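PDB 6IYR: type I modular polyketide synthase from Streptomyces albus subsp. albus, which probably selects and transfers an extender unit, likely methylmalonyl from its coenzyme A thioester, during assembly of the polyketide salinomycin. Local coordinates for residues L249-E263 against G310-S322. Sequence-based numbering, arbitrary orientation.
Sequences LLALAGKGGMVSVAE and GVRARRINVDYAS. With PO4 (phosphate ion), chain B.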
loop_
_atom_site.group_PDB
_atom_site.type_symbol
_atom_site.label_atom_id
_atom_site.label_comp_id
_atom_site.label_asym_id
_atom_site.label_seq_id
_atom_site.Cartn_x
_atom_site.Cartn_y
_atom_site.Cartn_z
ATOM N N LEU A 249 -10.774 -12.882 15.809
ATOM C CA LEU A 249 -11.223 -13.369 14.511
ATOM C C LEU A 249 -11.077 -14.861 14.251
ATOM O O LEU A 249 -11.662 -15.396 13.317
ATOM C CB LEU A 249 -10.463 -12.659 13.381
ATOM C CG LEU A 249 -11.120 -11.402 12.821
ATOM C CD1 LEU A 249 -10.278 -10.785 11.715
ATOM C CD2 LEU A 249 -12.538 -11.650 12.331
ATOM N N LEU A 250 -10.188 -15.502 14.979
ATOM C CA LEU A 250 -10.088 -16.940 14.934
ATOM C C LEU A 250 -11.448 -17.606 15.066
ATOM O O LEU A 250 -11.681 -18.669 14.482
ATOM C CB LEU A 250 -9.214 -17.404 16.071
ATOM C CG LEU A 250 -7.740 -17.726 15.878
ATOM C CD1 LEU A 250 -7.224 -17.573 14.486
ATOM C CD2 LEU A 250 -6.837 -17.124 16.929
ATOM N N ALA A 251 -12.366 -16.975 15.787
ATOM C CA ALA A 251 -13.659 -17.607 16.055
ATOM C C ALA A 251 -14.538 -17.524 14.843
ATOM O O ALA A 251 -15.613 -18.095 14.848
ATOM C CB ALA A 251 -14.349 -16.915 17.225
ATOM N N LEU A 252 -14.169 -16.702 13.864
ATOM C CA LEU A 252 -14.964 -16.595 12.639
ATOM C C LEU A 252 -14.418 -17.368 11.460
ATOM O O LEU A 252 -15.099 -17.507 10.424
ATOM C CB LEU A 252 -15.163 -15.140 12.219
ATOM C CG LEU A 252 -15.942 -14.231 13.161
ATOM C CD1 LEU A 252 -16.401 -13.023 12.362
ATOM C CD2 LEU A 252 -17.102 -14.928 13.822
ATOM N N ALA A 253 -13.201 -17.872 11.593
ATOM C CA ALA A 253 -12.496 -18.485 10.456
ATOM C C ALA A 253 -13.181 -19.772 10.060
ATOM O O ALA A 253 -13.564 -20.544 10.921
ATOM C CB ALA A 253 -11.044 -18.776 10.810
ATOM N N GLY A 254 -13.449 -19.922 8.770
ATOM C CA GLY A 254 -14.127 -21.084 8.273
ATOM C C GLY A 254 -15.642 -20.948 8.294
ATOM O O GLY A 254 -16.319 -21.890 7.937
ATOM N N LYS A 255 -16.184 -19.803 8.710
ATOM C CA LYS A 255 -17.625 -19.661 8.820
ATOM C C LYS A 255 -18.194 -18.714 7.803
ATOM O O LYS A 255 -19.378 -18.430 7.820
ATOM C CB LYS A 255 -18.039 -19.207 10.219
ATOM C CG LYS A 255 -17.799 -20.259 11.285
ATOM C CD LYS A 255 -18.145 -19.746 12.683
ATOM C CE LYS A 255 -17.409 -20.565 13.740
ATOM N NZ LYS A 255 -18.264 -20.958 14.891
ATOM N N GLY A 256 -17.361 -18.230 6.896
ATOM C CA GLY A 256 -17.813 -17.235 5.952
ATOM C C GLY A 256 -16.810 -16.979 4.877
ATOM O O GLY A 256 -15.829 -17.660 4.803
ATOM N N GLY A 257 -17.040 -15.953 4.078
ATOM C CA GLY A 257 -16.136 -15.599 3.004
ATOM C C GLY A 257 -16.505 -14.242 2.469
ATOM O O GLY A 257 -17.386 -13.547 3.036
ATOM N N MET A 258 -15.923 -13.908 1.331
ATOM C CA MET A 258 -16.197 -12.666 0.667
ATOM C C MET A 258 -16.128 -12.855 -0.808
ATOM O O MET A 258 -15.377 -13.704 -1.289
ATOM C CB MET A 258 -15.168 -11.639 1.069
ATOM C CG MET A 258 -15.062 -11.473 2.556
ATOM S SD MET A 258 -14.017 -10.036 2.903
ATOM C CE MET A 258 -15.164 -8.723 2.564
ATOM N N VAL A 259 -16.953 -12.104 -1.526
ATOM C CA VAL A 259 -16.876 -12.098 -2.953
ATOM C C VAL A 259 -16.848 -10.665 -3.478
ATOM O O VAL A 259 -17.547 -9.763 -2.974
ATOM C CB VAL A 259 -17.994 -12.937 -3.645
ATOM C CG1 VAL A 259 -18.316 -14.217 -2.889
ATOM C CG2 VAL A 259 -19.233 -12.135 -3.908
ATOM N N SER A 260 -16.014 -10.459 -4.487
ATOM C CA SER A 260 -15.955 -9.178 -5.189
ATOM C C SER A 260 -17.041 -9.158 -6.238
ATOM O O SER A 260 -17.299 -10.171 -6.916
ATOM C CB SER A 260 -14.612 -8.983 -5.876
ATOM O OG SER A 260 -14.381 -10.068 -6.746
ATOM N N VAL A 261 -17.695 -8.015 -6.351
ATOM C CA VAL A 261 -18.763 -7.820 -7.315
ATOM C C VAL A 261 -18.510 -6.536 -8.048
ATOM O O VAL A 261 -18.345 -5.466 -7.425
ATOM C CB VAL A 261 -20.124 -7.704 -6.625
ATOM C CG1 VAL A 261 -21.216 -7.695 -7.666
ATOM C CG2 VAL A 261 -20.326 -8.864 -5.662
ATOM N N ALA A 262 -18.413 -6.649 -9.365
ATOM C CA ALA A 262 -18.096 -5.509 -10.203
ATOM C C ALA A 262 -19.376 -4.783 -10.494
ATOM O O ALA A 262 -19.854 -4.828 -11.598
ATOM C CB ALA A 262 -17.439 -5.941 -11.517
ATOM N N GLU A 263 -19.954 -4.159 -9.482
ATOM C CA GLU A 263 -21.215 -3.479 -9.630
ATOM C C GLU A 263 -21.121 -2.317 -8.655
ATOM O O GLU A 263 -20.462 -2.426 -7.628
ATOM C CB GLU A 263 -22.338 -4.435 -9.228
ATOM C CG GLU A 263 -23.757 -3.961 -9.527
ATOM C CD GLU A 263 -24.834 -5.068 -9.356
ATOM O OE1 GLU A 263 -25.716 -5.182 -10.228
ATOM O OE2 GLU A 263 -24.868 -5.770 -8.311
ATOM N N GLY A 310 -24.975 -10.892 -16.013
ATOM C CA GLY A 310 -23.756 -10.462 -16.658
ATOM C C GLY A 310 -22.796 -9.710 -15.754
ATOM O O GLY A 310 -21.871 -9.084 -16.241
ATOM N N VAL A 311 -22.945 -9.840 -14.438
ATOM C CA VAL A 311 -22.089 -9.098 -13.521
ATOM C C VAL A 311 -20.974 -9.980 -12.970
ATOM O O VAL A 311 -21.221 -11.051 -12.458
ATOM C CB VAL A 311 -22.932 -8.479 -12.392
ATOM C CG1 VAL A 311 -22.032 -7.945 -11.283
ATOM C CG2 VAL A 311 -23.758 -7.339 -12.966
ATOM N N ARG A 312 -19.739 -9.580 -13.191
ATOM C CA ARG A 312 -18.610 -10.396 -12.786
ATOM C C ARG A 312 -18.483 -10.441 -11.268
ATOM O O ARG A 312 -18.422 -9.412 -10.614
ATOM C CB ARG A 312 -17.315 -9.854 -13.377
ATOM C CG ARG A 312 -16.251 -10.934 -13.539
ATOM C CD ARG A 312 -14.922 -10.368 -14.001
ATOM N NE ARG A 312 -13.983 -10.284 -12.886
ATOM C CZ ARG A 312 -12.936 -11.089 -12.713
ATOM N NH1 ARG A 312 -12.157 -10.933 -11.650
ATOM N NH2 ARG A 312 -12.648 -12.032 -13.607
ATOM N N ALA A 313 -18.543 -11.639 -10.706
ATOM C CA ALA A 313 -18.408 -11.830 -9.276
ATOM C C ALA A 313 -17.386 -12.929 -9.054
ATOM O O ALA A 313 -17.460 -13.964 -9.712
ATOM C CB ALA A 313 -19.743 -12.230 -8.685
ATOM N N ARG A 314 -16.486 -12.742 -8.091
ATOM C CA ARG A 314 -15.413 -13.726 -7.823
ATOM C C ARG A 314 -15.159 -13.880 -6.351
ATOM O O ARG A 314 -15.253 -12.921 -5.563
ATOM C CB ARG A 314 -14.092 -13.334 -8.508
ATOM C CG ARG A 314 -14.194 -13.239 -10.034
ATOM C CD ARG A 314 -14.238 -14.626 -10.702
ATOM N NE ARG A 314 -15.314 -14.739 -11.697
ATOM C CZ ARG A 314 -15.150 -14.671 -13.015
ATOM N NH1 ARG A 314 -16.196 -14.741 -13.818
ATOM N NH2 ARG A 314 -13.940 -14.573 -13.542
ATOM N N ARG A 315 -14.946 -15.130 -5.989
ATOM C CA ARG A 315 -14.745 -15.567 -4.626
ATOM C C ARG A 315 -13.367 -15.104 -4.169
ATOM O O ARG A 315 -12.432 -15.281 -4.882
ATOM C CB ARG A 315 -14.823 -17.093 -4.650
ATOM C CG ARG A 315 -14.828 -17.747 -3.294
ATOM C CD ARG A 315 -16.017 -17.265 -2.493
ATOM N NE ARG A 315 -17.029 -18.304 -2.300
ATOM C CZ ARG A 315 -17.350 -18.796 -1.116
ATOM N NH1 ARG A 315 -18.351 -19.664 -0.988
ATOM N NH2 ARG A 315 -16.699 -18.364 -0.045
ATOM N N ILE A 316 -13.252 -14.352 -3.085
ATOM C CA ILE A 316 -11.927 -13.931 -2.608
ATOM C C ILE A 316 -11.399 -15.034 -1.700
ATOM O O ILE A 316 -12.187 -15.681 -1.009
ATOM C CB ILE A 316 -12.029 -12.642 -1.777
ATOM C CG1 ILE A 316 -12.368 -11.460 -2.683
ATOM C CG2 ILE A 316 -10.744 -12.381 -1.000
ATOM C CD1 ILE A 316 -12.894 -10.269 -1.912
ATOM N N ASN A 317 -10.081 -15.254 -1.673
ATOM C CA ASN A 317 -9.501 -16.292 -0.794
ATOM C C ASN A 317 -9.346 -15.847 0.660
ATOM O O ASN A 317 -8.275 -15.407 1.079
ATOM C CB ASN A 317 -8.152 -16.798 -1.313
ATOM C CG ASN A 317 -7.785 -18.143 -0.714
ATOM O OD1 ASN A 317 -7.689 -18.277 0.501
ATOM N ND2 ASN A 317 -7.752 -19.166 -1.545
ATOM N N VAL A 318 -10.459 -15.860 1.387
ATOM C CA VAL A 318 -10.468 -15.650 2.834
ATOM C C VAL A 318 -11.557 -16.555 3.322
ATOM O O VAL A 318 -12.475 -16.878 2.565
ATOM C CB VAL A 318 -10.862 -14.217 3.244
ATOM C CG1 VAL A 318 -9.751 -13.236 2.949
ATOM C CG2 VAL A 318 -12.147 -13.788 2.549
ATOM N N ASP A 319 -11.524 -16.940 4.588
ATOM C CA ASP A 319 -12.575 -17.821 5.055
ATOM C C ASP A 319 -13.305 -17.225 6.235
ATOM O O ASP A 319 -13.849 -17.968 7.051
ATOM C CB ASP A 319 -12.005 -19.195 5.420
ATOM C CG ASP A 319 -10.953 -19.097 6.500
ATOM O OD1 ASP A 319 -10.877 -18.018 7.145
ATOM O OD2 ASP A 319 -10.311 -20.124 6.795
ATOM N N TYR A 320 -13.360 -15.897 6.311
ATOM C CA TYR A 320 -14.186 -15.252 7.328
ATOM C C TYR A 320 -14.922 -14.131 6.681
ATOM O O TYR A 320 -14.542 -13.662 5.611
ATOM C CB TYR A 320 -13.364 -14.735 8.502
ATOM C CG TYR A 320 -12.287 -13.765 8.118
ATOM C CD1 TYR A 320 -11.031 -14.217 7.710
ATOM C CD2 TYR A 320 -12.525 -12.391 8.091
ATOM C CE1 TYR A 320 -10.079 -13.338 7.192
ATOM C CE2 TYR A 320 -11.518 -11.492 7.715
ATOM C CZ TYR A 320 -10.296 -11.976 7.259
ATOM O OH TYR A 320 -9.329 -11.116 6.786
ATOM N N ALA A 321 -16.075 -13.836 7.260
ATOM C CA ALA A 321 -16.952 -12.769 6.832
ATOM C C ALA A 321 -16.916 -11.622 7.865
ATOM O O ALA A 321 -17.815 -11.470 8.707
ATOM C CB ALA A 321 -18.367 -13.296 6.686
ATOM N N SER A 322 -15.934 -10.748 7.734
ATOM C CA SER A 322 -15.940 -9.481 8.498
ATOM C C SER A 322 -16.771 -8.403 7.795
ATOM O O SER A 322 -17.313 -8.600 6.696
ATOM C CB SER A 322 -14.511 -8.999 8.695
ATOM O OG SER A 322 -13.930 -8.805 7.432
HETATM P P PO4 B . -10.028 -7.673 7.367
HETATM O O1 PO4 B . -9.313 -8.364 6.223
HETATM O O2 PO4 B . -10.334 -8.456 8.656
HETATM O O3 PO4 B . -9.083 -6.534 7.711
HETATM O O4 PO4 B . -11.372 -7.288 6.810
HETATM O O HOH W 1 -16.759 -15.863 9.139
#
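The ring of Tyr320 meets Leu249 CD1 and phosphate O2 obliquely, CE2 lying 4.2 Å from Leu249 CD1, while phosphate O1, Asp319 OD1 and Ser322 CB lie at the ring edge in its plane. CB of Tyr320 points away overall yet meets Leu252 CB; chi1 (57°) sets CG between backbone N and carbonyl carbon, the ring running to Leu249 and the phosphate. The Arg315 guanidinium is oblique to Gly257 CA and Val259 CG1; the arginine folds back at chi2 (60°), bringing its CD within 3.8 Å of Val259 CG1. The guanidiniums of Arg312 and Arg314 each receive the other's CG over one face.

Ser260 and Arg314 form a hydrogen-bonded pair. Arg314 O accepts twice, nearly head-on from Ser260 N at 2.8 Å and from Ser260 OG, tilted from the carbonyl plane, at 3.2 Å. On the Ser260 side of the sheet, Met258 CG packs 3.7 Å from Val318 CG2, and Ile316 CD1 touches Met258 CB; on the other, Val261 CG1 meets Val311 CG1. Beyond the strands, the type II turn 252-255 donates Gly254 N to Asp319 O (2.6 Å), and a water links Leu252 O to Ala321 N.

Tyr320 OH lies 2.8 Å from phosphate O1 and Ser322 OG donates to O4; this phosphate, probably from the crystallisation liquor, is also hydrogen-bonded by His323, Gln221 N and Arg245. The arrangement is an antiparallel strand pair, 313-316 at the edge, in the small ferredoxin-like subdomain of the acyltransferase fold; the Tyr-Ala-Ser-His sequence, associated with methylmalonyl selection in such domains, is consistent with a place beside the probable active site.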